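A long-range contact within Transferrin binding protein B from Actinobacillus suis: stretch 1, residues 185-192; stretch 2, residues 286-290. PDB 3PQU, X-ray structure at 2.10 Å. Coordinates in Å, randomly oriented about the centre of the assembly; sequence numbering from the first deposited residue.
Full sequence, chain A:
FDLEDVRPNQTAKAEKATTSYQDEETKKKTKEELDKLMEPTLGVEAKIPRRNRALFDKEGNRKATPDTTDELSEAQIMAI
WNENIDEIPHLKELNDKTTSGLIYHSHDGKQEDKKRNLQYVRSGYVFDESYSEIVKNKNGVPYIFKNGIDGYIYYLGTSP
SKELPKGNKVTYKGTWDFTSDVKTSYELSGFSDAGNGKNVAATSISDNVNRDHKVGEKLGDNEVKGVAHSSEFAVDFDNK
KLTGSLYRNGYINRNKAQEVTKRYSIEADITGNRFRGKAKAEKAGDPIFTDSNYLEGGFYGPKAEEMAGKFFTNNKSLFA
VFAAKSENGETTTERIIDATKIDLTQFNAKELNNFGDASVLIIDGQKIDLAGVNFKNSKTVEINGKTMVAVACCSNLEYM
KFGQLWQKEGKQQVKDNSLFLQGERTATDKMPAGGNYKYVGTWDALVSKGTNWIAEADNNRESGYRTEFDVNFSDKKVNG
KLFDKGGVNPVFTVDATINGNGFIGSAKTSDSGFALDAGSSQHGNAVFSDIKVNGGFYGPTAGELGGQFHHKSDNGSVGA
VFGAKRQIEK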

# COMPACT_ATOMS: atom_id res chain seq x y z
N SER A 185 3.35 37.76 -2.15
CA SER A 185 4.12 38.21 -3.31
C SER A 185 3.76 37.47 -4.61
O SER A 185 4.14 37.91 -5.70
CB SER A 185 5.63 38.09 -3.05
OG SER A 185 5.97 36.75 -2.72
N TYR A 186 3.05 36.34 -4.53
CA TYR A 186 2.69 35.60 -5.73
C TYR A 186 1.84 36.44 -6.67
O TYR A 186 0.87 37.07 -6.24
CB TYR A 186 1.92 34.32 -5.38
CG TYR A 186 2.80 33.16 -4.97
CD1 TYR A 186 4.06 32.97 -5.54
CD2 TYR A 186 2.35 32.23 -4.05
CE1 TYR A 186 4.84 31.87 -5.18
CE2 TYR A 186 3.14 31.15 -3.68
CZ TYR A 186 4.36 30.98 -4.23
OH TYR A 186 5.09 29.90 -3.83
N GLU A 187 2.21 36.45 -7.94
CA GLU A 187 1.35 37.04 -8.96
C GLU A 187 1.08 35.98 -10.04
O GLU A 187 1.69 36.01 -11.10
CB GLU A 187 2.01 38.28 -9.56
CG GLU A 187 2.21 39.43 -8.56
CD GLU A 187 0.89 40.06 -8.10
OE1 GLU A 187 -0.17 39.79 -8.70
OE2 GLU A 187 0.92 40.84 -7.12
N LEU A 188 0.19 35.03 -9.75
CA LEU A 188 -0.03 33.90 -10.66
C LEU A 188 -1.13 34.21 -11.67
O LEU A 188 -2.02 35.01 -11.40
CB LEU A 188 -0.41 32.64 -9.86
CG LEU A 188 0.43 32.42 -8.60
CD1 LEU A 188 -0.04 31.19 -7.85
CD2 LEU A 188 1.88 32.29 -8.96
N SER A 189 -1.07 33.56 -12.84
CA SER A 189 -2.15 33.67 -13.81
C SER A 189 -2.89 32.35 -13.96
O SER A 189 -2.33 31.28 -13.76
CB SER A 189 -1.61 34.11 -15.18
OG SER A 189 -0.46 33.36 -15.52
N GLY A 190 -4.16 32.44 -14.34
CA GLY A 190 -4.94 31.26 -14.65
C GLY A 190 -5.72 30.72 -13.48
O GLY A 190 -6.39 29.70 -13.61
N PHE A 191 -5.65 31.41 -12.34
CA PHE A 191 -6.38 31.02 -11.13
C PHE A 191 -7.43 32.06 -10.76
O PHE A 191 -7.20 33.26 -10.91
CB PHE A 191 -5.41 30.84 -9.96
CG PHE A 191 -4.47 29.69 -10.12
CD1 PHE A 191 -4.87 28.41 -9.82
CD2 PHE A 191 -3.17 29.90 -10.58
CE1 PHE A 191 -3.98 27.33 -9.95
CE2 PHE A 191 -2.27 28.84 -10.73
CZ PHE A 191 -2.67 27.54 -10.42
N SER A 192 -8.58 31.63 -10.25
CA SER A 192 -9.61 32.57 -9.80
C SER A 192 -9.25 33.25 -8.47
O SER A 192 -8.30 32.85 -7.80
CB SER A 192 -10.95 31.85 -9.65
OG SER A 192 -10.90 31.01 -8.51
N ASP A 286 8.16 29.20 -13.82
CA ASP A 286 6.89 29.25 -13.08
C ASP A 286 7.17 29.21 -11.57
O ASP A 286 7.88 28.31 -11.09
CB ASP A 286 5.96 28.09 -13.49
CG ASP A 286 4.54 28.29 -12.97
OD1 ASP A 286 3.64 28.48 -13.82
OD2 ASP A 286 4.33 28.28 -11.74
N PRO A 287 6.63 30.18 -10.81
CA PRO A 287 7.01 30.18 -9.39
C PRO A 287 6.43 29.01 -8.59
O PRO A 287 6.97 28.72 -7.51
CB PRO A 287 6.47 31.51 -8.86
CG PRO A 287 5.39 31.92 -9.85
CD PRO A 287 5.79 31.34 -11.18
N ILE A 288 5.39 28.34 -9.07
CA ILE A 288 4.93 27.19 -8.28
C ILE A 288 5.09 25.82 -8.93
O ILE A 288 5.32 24.84 -8.23
CB ILE A 288 3.49 27.36 -7.71
CG1 ILE A 288 2.47 27.41 -8.82
CG2 ILE A 288 3.39 28.64 -6.86
CD1 ILE A 288 0.98 27.36 -8.28
N PHE A 289 4.97 25.75 -10.26
CA PHE A 289 5.13 24.47 -10.96
C PHE A 289 6.60 24.20 -11.25
O PHE A 289 7.09 24.43 -12.36
CB PHE A 289 4.21 24.42 -12.20
CG PHE A 289 2.74 24.50 -11.85
CD1 PHE A 289 2.10 23.43 -11.26
CD2 PHE A 289 2.03 25.68 -12.03
CE1 PHE A 289 0.74 23.51 -10.89
CE2 PHE A 289 0.67 25.77 -11.67
CZ PHE A 289 0.04 24.68 -11.10
N THR A 290 7.29 23.71 -10.23
CA THR A 290 8.74 23.54 -10.27
C THR A 290 9.09 22.06 -10.12
O THR A 290 8.20 21.24 -9.93
CB THR A 290 9.40 24.28 -9.13
OG1 THR A 290 8.72 23.94 -7.92
CG2 THR A 290 9.35 25.82 -9.34
O HOH W 1 7.60 29.63 -4.38

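The residues that touch lie at least 97 apart in sequence, and they meet through side chains. No direct hydrogen bond crosses between the stretches. The contact is apolar, with one water bridging its polar margin, and it buries 260 Å² counted over both sides. Neither stretch forms a regular helix or strand. The contacts are made by individual side chains.

I288 is the centre of the contact and has the largest covered area, 64 Å². Its CA-to-CB bond points toward stretch 1. Chi1 is p (66°) and chi2 is t (171°). CG2 goes to Y186, 3.7 Å from CZ of that residue. It sits over one face of the tyrosine ring, 4.1 Å from the centroid and 29° off the normal, a CH-pi contact. CG1 carries CD1 off at an angle to CG2. This terminal CD1 reaches L188 CD1 at 4.0 Å and F191 CZ at 4.2 Å. L188 CD1 is also near I288 CG2, at 4.4 Å. A beta-branched residue suits this place, because one side chain serves both an aromatic face and a more distant apolar pair.

Y186 leaves its backbone sideways to stretch 2. Chi1 is m (-81°) and chi2 is -34°, and the end of the side chain comes nearer than its base. Beyond the I288 contact, its CE1 lies 4.0 Å from P287 CB. The ring is buried, yet its hydroxyl is not left unpaired. A water donates to Y186 OH at 2.6 Å and makes a weak hydrogen bond to P287 O at 3.3 Å. Tyrosine thus offers an apolar ring to the contact and a polar tip to the water.

The CA-to-CB bond of L188 points toward stretch 2. Chi1 is m (-43°) and chi2 is t (177°). CD2 packs on P287 CG at 3.6 Å, and CD1 has I288 CD1 as its nearest partner. P287 has its ring puckered C-gamma endo, and its CA-to-CB bond points toward stretch 1. The proline is compact and apolar, and its CB and CG meet Y186 and L188 respectively. It remains exposed overall.

The CA-to-CB bond of F191 also points toward stretch 2. Chi1 is m (-67°) and chi2 is -82°, which carries the ring tip to the contact. Its CZ lies 4.0 Å from F289 CE2. The two rings meet edge to edge here, each atom lying near the plane of the other ring. F289 starts sideways, but chi1 m (-62°) and chi2 -73° bring its end nearer.

Stretch 2 is braced from within by D286. Chi1 is t (-167°), which lets OD2 accept from two backbone amides, I288 N at 2.9 Å and F289 N at 3.0 Å. These bonds tie the aspartate to the backbone of the two residues that meet F191.

Between L188 and F191, G190 makes no contact with stretch 2. Its phi/psi of 93/2 would jam a CB against the carbonyl O of S189, so the backbone itself calls for glycine.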